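PDB 5Y9D: acyl-coenzyme A oxidase 1, which catalyses the FAD-dependent oxidation of acyl-CoA by oxygen to the trans-2-enoyl-CoA and hydrogen peroxide in peroxisomal fatty acid beta-oxidation. Local coordinates for residues A[33-37]-A[660-664]; A[44-48]-A[644-648]; A[65-69]-A[648-653]; A[107-112]-A[379-383]; A[419-424]-A[569-573]. All blocks are in the same frame, centred on the assembly; numbering follows the deposited sequence.

In the fold
From the N terminus, the first three helices each meet the region around residues 644-664, near the far end of the chain. Helix 28-38 closes the longest loop on the loop segment 660-664 (contact 1), and the other four contacts nest within it. Helix 44-52 packs on the end of helix 640-646 (contact 2), and helix 55-70 on the segment that follows (contact 3). Contacts 2 and 3 cross along the chain and share Gly648. Nested inside all three, contact 4 sets helix 107-118 against helix 355-391 of the C-alpha1 region; contact 5 follows in series, joining helix 400-437 to helix 558-581. N-terminal, C-alpha1 and C-terminal helices are thus tied together.

Contact 1 of 5, residues A[33-37]-A[660-664]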
# COMPACT_ATOMS: atom_id res chain seq x y z
N MET A 33 19.61 8.51 21.03
CA MET A 33 18.39 9.29 21.07
C MET A 33 18.49 10.49 22.01
O MET A 33 17.96 11.54 21.72
CB MET A 33 17.18 8.42 21.43
CG MET A 33 15.83 9.16 21.43
SD MET A 33 15.19 9.66 19.81
CE MET A 33 14.88 8.06 19.07
N ALA A 34 19.19 10.34 23.12
CA ALA A 34 19.37 11.45 24.07
C ALA A 34 20.22 12.55 23.43
O ALA A 34 19.97 13.74 23.64
CB ALA A 34 20.00 10.95 25.37
N LYS A 35 21.19 12.14 22.62
CA LYS A 35 22.06 13.07 21.88
C LYS A 35 21.24 13.81 20.85
O LYS A 35 21.31 15.04 20.76
CB LYS A 35 23.22 12.33 21.20
CG LYS A 35 24.15 11.62 22.20
CD LYS A 35 25.02 10.52 21.59
CE LYS A 35 26.28 11.07 20.94
NZ LYS A 35 27.22 11.64 21.95
N GLU A 36 20.45 13.05 20.09
CA GLU A 36 19.64 13.65 19.03
C GLU A 36 18.71 14.65 19.65
O GLU A 36 18.50 15.72 19.09
CB GLU A 36 18.78 12.63 18.29
CG GLU A 36 19.51 11.74 17.33
CD GLU A 36 20.03 12.43 16.08
OE1 GLU A 36 19.60 13.56 15.71
OE2 GLU A 36 20.88 11.77 15.44
N ARG A 37 18.17 14.31 20.81
CA ARG A 37 17.17 15.15 21.47
C ARG A 37 17.80 16.38 22.16
O ARG A 37 17.13 17.36 22.42
CB ARG A 37 16.32 14.32 22.45
CG ARG A 37 15.21 15.14 23.09
CD ARG A 37 14.16 14.29 23.77
NE ARG A 37 13.38 13.47 22.85
CZ ARG A 37 13.38 12.14 22.83
NH1 ARG A 37 12.61 11.48 21.97
NH2 ARG A 37 14.13 11.46 23.67
N SER A 660 9.61 4.12 20.33
CA SER A 660 9.70 4.62 21.70
C SER A 660 10.40 5.97 21.85
O SER A 660 11.44 6.21 21.23
CB SER A 660 10.35 3.60 22.61
OG SER A 660 9.44 2.52 22.80
N TYR A 661 9.79 6.84 22.67
CA TYR A 661 10.32 8.14 22.99
C TYR A 661 11.80 8.12 23.38
O TYR A 661 12.57 8.93 22.88
CB TYR A 661 9.51 8.75 24.13
CG TYR A 661 9.89 10.19 24.52
CD1 TYR A 661 9.30 11.28 23.89
CD2 TYR A 661 10.85 10.45 25.52
CE1 TYR A 661 9.64 12.58 24.24
CE2 TYR A 661 11.20 11.75 25.87
CZ TYR A 661 10.59 12.82 25.22
OH TYR A 661 10.92 14.12 25.55
N ASP A 662 12.16 7.22 24.28
CA ASP A 662 13.51 7.17 24.84
C ASP A 662 14.48 6.40 23.95
O ASP A 662 15.69 6.38 24.22
CB ASP A 662 13.49 6.59 26.27
CG ASP A 662 13.20 5.06 26.32
OD1 ASP A 662 12.93 4.44 25.26
OD2 ASP A 662 13.26 4.48 27.45
N GLY A 663 13.96 5.76 22.89
CA GLY A 663 14.82 5.24 21.84
C GLY A 663 15.43 3.89 22.14
O GLY A 663 16.31 3.41 21.39
N ASN A 664 14.98 3.24 23.21
CA ASN A 664 15.54 1.94 23.59
C ASN A 664 14.87 0.89 22.75
O ASN A 664 14.16 0.00 23.22
CB ASN A 664 15.39 1.68 25.08
CG ASN A 664 16.39 0.66 25.61
OD1 ASN A 664 17.09 -0.03 24.85
ND2 ASN A 664 16.46 0.56 26.92
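Arg37 and Tyr661 carry the polar part of this contact, in which helix 28-38 faces a type I beta turn running from Ser660 to Gly663. Arg37 NH1 donates to the backbone O of Tyr661 at 2.7 Å, with the acceptor near the guanidinium plane. NH2 of the same arginine adds a weak bond to that oxygen, so both terminal nitrogens converge on one carbonyl.

The same pair also stacks. The guanidinium lies flat on the phenol ring, the planes 2° apart, and Arg37 CZ sits 3.8 Å from the ring centroid, a cation-pi contact over the face. Both side chains leave their backbones with CG anti to N (chi1 -176° in each), and a bend at chi3 of Arg37 turns its flat end onto the ring. Stacking and in-plane bonding together fix the rotation of the guanidinium, whose NE is taken by a salt bridge to Asp645.

Met33 makes the van der Waals contacts, packing on the backbone of the turn. Met33 CG lies 3.6 Å from Tyr661 O, while its CB faces Asp662 O. Gly663, with positive phi, brings its bare CA up to the methionine, 4.0 Å from Met33 CE.

Within the turn segment, Asp662 OD1 accepts from Asn664 N at 3.1 Å, forming an Asx turn just before helix 665-676. Helix 640-646 packs against Met33 and Arg37 through Ile641 and against Tyr661 through Asp645, while Arg332 of helix 306-334 touches both Met33 and Tyr661.

Contact 2 of 5, residues A[44-48]-A[644-648]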
# COMPACT_ATOMS: atom_id res chain seq x y z
N VAL A 44 9.79 22.32 22.50
CA VAL A 44 8.91 21.42 21.75
C VAL A 44 7.45 21.87 21.80
O VAL A 44 6.77 21.87 20.81
CB VAL A 44 8.99 19.96 22.25
CG1 VAL A 44 7.87 19.12 21.67
CG2 VAL A 44 10.33 19.35 21.89
N ARG A 45 6.99 22.27 22.97
CA ARG A 45 5.59 22.62 23.14
C ARG A 45 5.19 23.85 22.36
O ARG A 45 4.00 24.05 22.11
CB ARG A 45 5.27 22.81 24.61
CG ARG A 45 3.81 22.73 24.93
CD ARG A 45 3.59 23.07 26.38
NE ARG A 45 2.18 22.97 26.77
CZ ARG A 45 1.52 21.82 27.00
NH1 ARG A 45 2.10 20.64 26.82
NH2 ARG A 45 0.27 21.87 27.39
N ASP A 46 6.14 24.70 21.95
CA ASP A 46 5.77 25.84 21.12
C ASP A 46 5.34 25.32 19.72
O ASP A 46 4.34 25.78 19.17
CB ASP A 46 6.89 26.88 21.01
CG ASP A 46 7.14 27.67 22.30
OD1 ASP A 46 6.23 27.86 23.14
OD2 ASP A 46 8.27 28.16 22.46
N VAL A 47 6.06 24.36 19.15
CA VAL A 47 5.65 23.74 17.88
C VAL A 47 4.33 22.97 18.04
O VAL A 47 3.47 23.05 17.18
CB VAL A 47 6.70 22.79 17.28
CG1 VAL A 47 6.28 22.36 15.88
CG2 VAL A 47 8.06 23.46 17.20
N THR A 48 4.18 22.24 19.15
CA THR A 48 2.95 21.50 19.45
C THR A 48 1.74 22.47 19.48
O THR A 48 0.71 22.20 18.90
CB THR A 48 3.08 20.69 20.78
OG1 THR A 48 4.24 19.84 20.73
CG2 THR A 48 1.88 19.81 21.00
N THR A 644 9.07 15.77 15.46
CA THR A 644 8.37 14.56 15.80
C THR A 644 7.90 14.60 17.25
O THR A 644 6.83 14.13 17.56
CB THR A 644 9.18 13.31 15.43
OG1 THR A 644 10.53 13.45 15.87
CG2 THR A 644 9.22 13.18 13.95
N ASP A 645 8.72 15.14 18.14
CA ASP A 645 8.39 15.28 19.55
C ASP A 645 7.20 16.22 19.67
O ASP A 645 6.35 16.09 20.53
CB ASP A 645 9.58 15.80 20.35
CG ASP A 645 10.53 14.70 20.81
OD1 ASP A 645 10.20 13.51 20.68
OD2 ASP A 645 11.62 15.01 21.29
N ALA A 646 7.22 17.18 18.76
CA ALA A 646 6.28 18.28 18.63
C ALA A 646 4.90 17.77 18.33
O ALA A 646 3.92 18.44 18.64
CB ALA A 646 6.74 19.22 17.54
N PHE A 647 4.81 16.59 17.75
CA PHE A 647 3.46 15.98 17.64
C PHE A 647 2.69 15.76 18.97
O PHE A 647 1.47 15.86 18.99
CB PHE A 647 3.48 14.70 16.81
CG PHE A 647 3.86 14.92 15.39
CD1 PHE A 647 3.39 16.02 14.72
CD2 PHE A 647 4.70 14.06 14.74
CE1 PHE A 647 3.73 16.25 13.42
CE2 PHE A 647 5.05 14.28 13.44
CZ PHE A 647 4.57 15.38 12.78
N GLY A 648 3.37 15.43 20.05
CA GLY A 648 2.84 15.35 21.39
C GLY A 648 2.36 13.97 21.76
O GLY A 648 1.64 13.85 22.73
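The C-terminal end of helix 640-646 meets the first turn of helix 44-52 here, with Ala646 fitted among Val44, Val47 and Thr48. These three residues stand on one side of their helix, spaced three and one apart, and between them they touch both the methyl group and the backbone of the alanine.

Val44 reaches over the backbone: its CG1, anti to the backbone N (chi1 168°), comes to 3.5 Å from Ala646 CA. The other branch, CG2, lies 3.9 Å from Asp645 CB. Val47 meets the alanine side chain directly, with Val47 CB 3.6 Å from Ala646 CB and its CG1 branch equally near.

The polar link is made by Thr48, whose OG1 donates to Ala646 O at 2.5 Å. The hydroxyl approaches with a C=O...O angle of 114°, tilted 29° from the carbonyl plane, well to the side of the oxygen. OG1 lies beside the backbone N of Thr48, on the side facing Ala646 O, and Thr48 CG2 also lies against Ala646 O. Thr48 CA makes a further CH...O contact with the same oxygen, 3.3 Å away. The carbonyl thus finds a partner across the interface.

The Asp645 carboxylate, paired with Arg37, also meets Arg332 in a salt bridge. Beyond Ala646 the chain passes Phe647 and leaves helical geometry at Gly648, which has positive phi. Tyr369 of helix 355-391 touches both Val47 and Ala646. The arrangement is close helix-to-helix packing around a small residue, with a threonine hydroxyl binding a carbonyl near the C-terminal end of a helix.

Contact 3 of 5, residues A[65-69]-A[648-653]; sequences MSSIE and GLSDFF
Gly648 and the residues after it, leading into the N-capped helix 651-654, pack along helix 55-70. A water bridges the start: it donates to Gly648 O and Glu69 OE2 and accepts from Ser650 N. Leu649 comes next, its CD2 3.4 Å from Met65 CE.

Ser650 is the N-cap. Its OG donates to Glu69 OE2 at 2.6 Å, meeting the carboxylate from above its plane, and accepts a weak capping bond from Phe652 N. One hydroxyl thus joins the two helices and caps one of them.

Phe652, with CG anti to the backbone N (chi1 177°), lays a ring face over the backbone of Glu69; Glu69 CA stands 3.9 Å from the ring centroid, a CH-pi contact 6° off the normal. Ile68 CG2 adds apolar packing at Phe652 CE1.

Phe653 is sandwiched: Met65 CE lies over one face and Phe652 CD1 over the opposite one. The bend at chi3 of Met65 brings this methyl above the ring, with SD farther off in a Met-aromatic contact. Around the rim, Met65 O and Glu69 OE2 lie near the ring plane, the latter 3.7 Å from Phe653 CE2.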
# COMPACT_ATOMS: atom_id res chain seq x y z
N MET A 65 -6.36 12.73 25.32
CA MET A 65 -5.40 11.65 25.15
C MET A 65 -5.11 10.91 26.41
O MET A 65 -4.91 9.70 26.33
CB MET A 65 -4.12 12.16 24.52
CG MET A 65 -4.37 12.56 23.08
SD MET A 65 -3.08 13.54 22.34
CE MET A 65 -2.12 12.20 21.66
N SER A 66 -5.09 11.58 27.57
CA SER A 66 -4.93 10.82 28.82
C SER A 66 -6.17 9.99 29.14
O SER A 66 -6.06 8.95 29.77
CB SER A 66 -4.66 11.71 30.03
OG SER A 66 -4.42 13.02 29.62
N SER A 67 -7.35 10.45 28.77
CA SER A 67 -8.51 9.60 28.97
C SER A 67 -8.35 8.37 28.14
O SER A 67 -8.52 7.28 28.66
CB SER A 67 -9.81 10.29 28.61
OG SER A 67 -9.97 11.36 29.50
N ILE A 68 -8.01 8.53 26.88
CA ILE A 68 -7.84 7.35 26.02
C ILE A 68 -6.73 6.42 26.49
O ILE A 68 -6.92 5.23 26.51
CB ILE A 68 -7.70 7.72 24.54
CG1 ILE A 68 -8.93 8.48 24.05
CG2 ILE A 68 -7.58 6.47 23.68
CD1 ILE A 68 -8.65 9.40 22.89
N GLU A 69 -5.59 6.97 26.90
CA GLU A 69 -4.41 6.22 27.41
C GLU A 69 -4.66 5.35 28.63
O GLU A 69 -4.06 4.31 28.81
CB GLU A 69 -3.34 7.19 27.90
CG GLU A 69 -2.40 7.73 26.86
CD GLU A 69 -1.61 8.96 27.33
OE1 GLU A 69 -1.58 9.23 28.56
OE2 GLU A 69 -1.03 9.66 26.45
N GLY A 648 3.37 15.43 20.05
CA GLY A 648 2.84 15.35 21.39
C GLY A 648 2.36 13.97 21.76
O GLY A 648 1.64 13.85 22.73
N LEU A 649 2.76 12.95 21.00
CA LEU A 649 2.34 11.56 21.24
C LEU A 649 3.06 10.79 22.36
O LEU A 649 4.26 10.63 22.33
CB LEU A 649 2.51 10.75 19.97
CG LEU A 649 1.67 11.32 18.83
CD1 LEU A 649 1.75 10.43 17.62
CD2 LEU A 649 0.23 11.48 19.30
N SER A 650 2.29 10.29 23.32
CA SER A 650 2.84 9.39 24.34
C SER A 650 3.11 8.05 23.68
O SER A 650 2.77 7.85 22.52
CB SER A 650 1.85 9.23 25.46
OG SER A 650 0.79 8.35 25.10
N ASP A 651 3.72 7.12 24.42
CA ASP A 651 4.05 5.81 23.86
C ASP A 651 2.81 4.96 23.59
O ASP A 651 2.82 4.07 22.72
CB ASP A 651 5.05 5.04 24.72
CG ASP A 651 6.50 5.57 24.57
OD1 ASP A 651 6.82 6.31 23.62
OD2 ASP A 651 7.34 5.21 25.40
N PHE A 652 1.73 5.27 24.28
CA PHE A 652 0.51 4.58 24.02
C PHE A 652 0.06 4.82 22.55
O PHE A 652 -0.34 3.88 21.87
CB PHE A 652 -0.57 5.08 25.01
CG PHE A 652 -1.93 4.47 24.79
CD1 PHE A 652 -2.77 4.97 23.80
CD2 PHE A 652 -2.36 3.40 25.56
CE1 PHE A 652 -4.01 4.41 23.59
CE2 PHE A 652 -3.61 2.84 25.35
CZ PHE A 652 -4.45 3.35 24.38
N PHE A 653 0.08 6.08 22.10
CA PHE A 653 -0.35 6.40 20.72
C PHE A 653 0.70 6.03 19.69
O PHE A 653 0.37 5.83 18.53
CB PHE A 653 -0.80 7.85 20.56
CG PHE A 653 -2.01 8.18 21.37
CD1 PHE A 653 -3.28 7.98 20.86
CD2 PHE A 653 -1.89 8.68 22.65
CE1 PHE A 653 -4.40 8.27 21.60
CE2 PHE A 653 -3.01 8.98 23.41
CZ PHE A 653 -4.27 8.77 22.89
O HOH W 1 -0.20 11.61 24.06

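Contact 4 of 5, residues A[107-112]-A[379-383]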
# COMPACT_ATOMS: atom_id res chain seq x y z
N GLU A 107 -19.11 19.57 19.45
CA GLU A 107 -18.71 19.12 18.11
C GLU A 107 -17.19 18.97 17.98
O GLU A 107 -16.68 17.95 17.49
CB GLU A 107 -19.22 20.10 17.04
CG GLU A 107 -20.11 19.45 15.98
CD GLU A 107 -21.51 19.17 16.49
OE1 GLU A 107 -22.33 18.58 15.75
OE2 GLU A 107 -21.82 19.54 17.65
N LYS A 108 -16.46 19.97 18.46
CA LYS A 108 -14.99 19.98 18.41
C LYS A 108 -14.41 18.80 19.20
O LYS A 108 -13.58 18.05 18.67
CB LYS A 108 -14.46 21.32 18.92
CG LYS A 108 -13.01 21.64 18.54
CD LYS A 108 -12.86 23.04 17.92
CE LYS A 108 -13.16 24.17 18.91
NZ LYS A 108 -12.18 24.24 20.04
N LEU A 109 -14.86 18.62 20.44
CA LEU A 109 -14.44 17.46 21.25
C LEU A 109 -14.76 16.13 20.59
O LEU A 109 -13.94 15.21 20.63
CB LEU A 109 -15.03 17.50 22.67
CG LEU A 109 -14.56 18.68 23.55
CD1 LEU A 109 -14.62 18.34 25.03
CD2 LEU A 109 -13.15 19.12 23.21
N SER A 110 -15.92 16.03 19.97
CA SER A 110 -16.35 14.77 19.38
C SER A 110 -15.42 14.47 18.23
O SER A 110 -14.83 13.39 18.19
CB SER A 110 -17.84 14.85 18.96
OG SER A 110 -18.17 14.10 17.81
N LEU A 111 -15.23 15.43 17.33
CA LEU A 111 -14.27 15.27 16.23
C LEU A 111 -12.93 14.78 16.78
O LEU A 111 -12.41 13.74 16.35
CB LEU A 111 -14.07 16.59 15.48
CG LEU A 111 -15.21 17.01 14.54
CD1 LEU A 111 -15.13 18.48 14.13
CD2 LEU A 111 -15.27 16.12 13.29
N TRP A 112 -12.40 15.52 17.76
CA TRP A 112 -11.05 15.28 18.25
C TRP A 112 -10.93 13.98 18.99
O TRP A 112 -9.96 13.27 18.85
CB TRP A 112 -10.56 16.45 19.11
CG TRP A 112 -10.23 17.71 18.30
CD1 TRP A 112 -10.21 17.85 16.92
CD2 TRP A 112 -9.81 18.97 18.82
NE1 TRP A 112 -9.83 19.12 16.57
CE2 TRP A 112 -9.59 19.83 17.72
CE3 TRP A 112 -9.66 19.47 20.11
CZ2 TRP A 112 -9.20 21.16 17.88
CZ3 TRP A 112 -9.26 20.80 20.27
CH2 TRP A 112 -9.03 21.62 19.16
N GLN A 379 -12.06 22.24 8.83
CA GLN A 379 -12.79 22.08 10.11
C GLN A 379 -13.53 23.36 10.55
O GLN A 379 -14.71 23.30 10.93
CB GLN A 379 -11.83 21.65 11.23
CG GLN A 379 -12.47 21.20 12.55
CD GLN A 379 -11.44 21.08 13.70
OE1 GLN A 379 -10.34 20.51 13.55
NE2 GLN A 379 -11.81 21.62 14.86
N LYS A 380 -12.82 24.48 10.51
CA LYS A 380 -13.39 25.78 10.89
C LYS A 380 -14.61 26.09 10.03
O LYS A 380 -15.59 26.63 10.53
CB LYS A 380 -12.36 26.92 10.74
CG LYS A 380 -12.61 28.13 11.63
CD LYS A 380 -12.18 27.88 13.08
CE LYS A 380 -12.69 28.93 14.08
NZ LYS A 380 -12.60 28.51 15.52
N THR A 381 -14.57 25.70 8.75
CA THR A 381 -15.68 25.96 7.83
C THR A 381 -16.85 25.00 8.04
O THR A 381 -17.99 25.45 8.07
CB THR A 381 -15.22 25.97 6.37
OG1 THR A 381 -14.15 26.91 6.22
CG2 THR A 381 -16.35 26.36 5.47
N TRP A 382 -16.59 23.70 8.22
CA TRP A 382 -17.68 22.76 8.53
C TRP A 382 -18.45 23.20 9.79
O TRP A 382 -19.69 23.16 9.80
CB TRP A 382 -17.20 21.32 8.74
CG TRP A 382 -18.21 20.54 9.53
CD1 TRP A 382 -18.29 20.40 10.90
CD2 TRP A 382 -19.33 19.86 8.99
NE1 TRP A 382 -19.39 19.66 11.24
CE2 TRP A 382 -20.05 19.31 10.09
CE3 TRP A 382 -19.81 19.66 7.70
CZ2 TRP A 382 -21.22 18.57 9.92
CZ3 TRP A 382 -20.96 18.91 7.52
CH2 TRP A 382 -21.66 18.37 8.63
N ILE A 383 -17.74 23.57 10.84
CA ILE A 383 -18.39 23.88 12.10
C ILE A 383 -19.17 25.18 11.97
O ILE A 383 -20.29 25.30 12.50
CB ILE A 383 -17.39 23.93 13.28
CG1 ILE A 383 -16.88 22.52 13.56
CG2 ILE A 383 -18.06 24.53 14.53
CD1 ILE A 383 -16.30 22.30 14.93
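Gln379 of helix 355-391 reaches across to helix 107-118, joining the N-terminal helical region to the C-alpha1 region of the acyl-CoA oxidase fold. The segment axes approach to 11.8 Å at 132° between their N-to-C directions, so long side chains span the gap.

From CB, which points toward helix 107-118, the glutamine runs out extended, its CG anti to the backbone N (chi1 -169°). CG passes Leu111 CD1 at 4.1 Å, the two side chains running alongside one another, head to tail. CD then comes to 3.8 Å from Trp112 NE1, where the amide divides. OE1 lies at the indole edge, near the ring plane, and accepts a weak hydrogen bond from Trp112 NE1 at 3.4 Å. The amide stands almost upright to the indole, the planes 81° apart. NE2 turns to Lys108, with CD of that lysine 3.5 Å away; Lys108 CG in turn lies over a face of the Trp112 ring.

One helical turn on from Gln379, Ile383 supplies the apolar half. Ile383 CD1 lies 4.2 Å from Glu107 CB. Helix 55-70 covers Trp112 through Glu57, Ile60 and Val61, and Leu111 is about 10 Å, side chain to side chain, from Glu464, the probable catalytic proton acceptor. Leu111 CD1 touches both Gln379 and Ile383, lying 4.1 Å from Ile383 CD1.

Contact 5 of 5, residues A[419-424]-A[569-573]; sequences GMKAFT and TRQHL
Gly419 and Met420 bring helix 400-437 up to helix 558-581 in a nearly perpendicular helix crossing: the segment axes are 10.4 Å apart at -89°. The contact is buried and joins the C-alpha1 region to the C-terminal helices. Gly419, with no side chain, lies close beside Thr569.

Met420 spans the gap. Its CG is anti to the backbone N (chi1 -167°), and bends at chi2 and chi3 carry SD to 3.8 Å from Leu573 CD2. Beyond it, Met420 CE meets the edge of the His572 ring, near its plane, 3.6 Å from His572 CD2. The backbone O of Met420 accepts from both Thr424 N and Thr424 OG1, which reach it from opposite faces of its plane.

Phe423 packs its ring on Thr569, with Phe423 CB 4.1 Å from Thr569 CG2. The threonine hydroxyl is hydrogen-bonded to Ala565 O within its own helix. The phenyl group is about 12 Å from the bound FAD.

Thr424 completes the surface beside Ile316 and Ser319 of helix 306-334. While its hydroxyl turns back to its own helix, its methyl faces across, with Thr424 CG2 4.2 Å from Leu573 CD1.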
# COMPACT_ATOMS: atom_id res chain seq x y z
N GLY A 419 -11.62 17.00 -2.83
CA GLY A 419 -10.27 16.90 -3.35
C GLY A 419 -9.28 16.83 -2.22
O GLY A 419 -8.30 16.11 -2.29
N MET A 420 -9.50 17.61 -1.17
CA MET A 420 -8.60 17.55 -0.03
C MET A 420 -8.67 16.19 0.71
O MET A 420 -7.65 15.67 1.14
CB MET A 420 -8.88 18.68 0.93
CG MET A 420 -7.76 18.81 1.94
SD MET A 420 -6.68 20.18 1.56
CE MET A 420 -7.70 21.45 2.38
N LYS A 421 -9.86 15.62 0.84
CA LYS A 421 -10.01 14.25 1.35
C LYS A 421 -9.22 13.28 0.48
O LYS A 421 -8.38 12.53 0.98
CB LYS A 421 -11.49 13.85 1.39
CG LYS A 421 -11.80 12.49 1.98
CD LYS A 421 -11.65 11.35 0.99
CE LYS A 421 -12.51 10.16 1.37
NZ LYS A 421 -12.54 9.09 0.34
N ALA A 422 -9.48 13.27 -0.81
CA ALA A 422 -8.82 12.30 -1.65
C ALA A 422 -7.30 12.38 -1.52
O ALA A 422 -6.63 11.40 -1.23
CB ALA A 422 -9.26 12.42 -3.10
N PHE A 423 -6.74 13.55 -1.72
CA PHE A 423 -5.28 13.64 -1.77
C PHE A 423 -4.63 13.45 -0.43
O PHE A 423 -3.60 12.74 -0.35
CB PHE A 423 -4.82 14.92 -2.45
CG PHE A 423 -5.24 14.98 -3.88
CD1 PHE A 423 -4.69 14.11 -4.80
CD2 PHE A 423 -6.24 15.85 -4.30
CE1 PHE A 423 -5.08 14.14 -6.12
CE2 PHE A 423 -6.65 15.87 -5.63
CZ PHE A 423 -6.07 15.01 -6.55
N THR A 424 -5.23 14.02 0.62
CA THR A 424 -4.67 13.76 1.93
C THR A 424 -4.75 12.32 2.37
O THR A 424 -3.79 11.86 2.96
CB THR A 424 -5.19 14.66 3.02
OG1 THR A 424 -6.60 14.51 3.18
CG2 THR A 424 -4.77 16.11 2.69
N THR A 569 -5.24 21.44 -5.19
CA THR A 569 -5.12 20.91 -3.85
C THR A 569 -3.71 21.08 -3.34
O THR A 569 -3.52 21.62 -2.23
CB THR A 569 -5.50 19.42 -3.75
OG1 THR A 569 -6.87 19.23 -4.14
CG2 THR A 569 -5.36 18.95 -2.34
N ARG A 570 -2.70 20.65 -4.13
CA ARG A 570 -1.34 20.78 -3.63
C ARG A 570 -0.96 22.24 -3.39
O ARG A 570 -0.31 22.55 -2.38
CB ARG A 570 -0.31 20.09 -4.51
CG ARG A 570 1.11 20.20 -3.94
CD ARG A 570 1.23 19.50 -2.57
NE ARG A 570 2.26 18.47 -2.67
CZ ARG A 570 2.04 17.16 -2.75
NH1 ARG A 570 0.83 16.65 -2.65
NH2 ARG A 570 3.07 16.35 -2.90
N GLN A 571 -1.41 23.12 -4.29
CA GLN A 571 -1.24 24.58 -4.16
C GLN A 571 -1.98 25.14 -2.93
O GLN A 571 -1.49 26.03 -2.25
CB GLN A 571 -1.69 25.28 -5.47
CG GLN A 571 -1.72 26.81 -5.46
CD GLN A 571 -2.95 27.36 -4.77
OE1 GLN A 571 -4.03 26.76 -4.79
NE2 GLN A 571 -2.78 28.48 -4.09
N HIS A 572 -3.15 24.61 -2.65
CA HIS A 572 -3.87 25.03 -1.46
C HIS A 572 -3.12 24.71 -0.16
O HIS A 572 -3.11 25.53 0.79
CB HIS A 572 -5.22 24.35 -1.42
CG HIS A 572 -6.18 24.98 -0.47
ND1 HIS A 572 -6.58 26.29 -0.59
CD2 HIS A 572 -6.84 24.48 0.60
CE1 HIS A 572 -7.44 26.58 0.37
NE2 HIS A 572 -7.62 25.50 1.10
N LEU A 573 -2.49 23.55 -0.10
CA LEU A 573 -1.87 23.12 1.15
C LEU A 573 -0.60 23.89 1.38
O LEU A 573 -0.37 24.38 2.49
CB LEU A 573 -1.58 21.63 1.16
CG LEU A 573 -2.73 20.73 1.55
CD1 LEU A 573 -2.24 19.28 1.44
CD2 LEU A 573 -3.26 21.01 2.96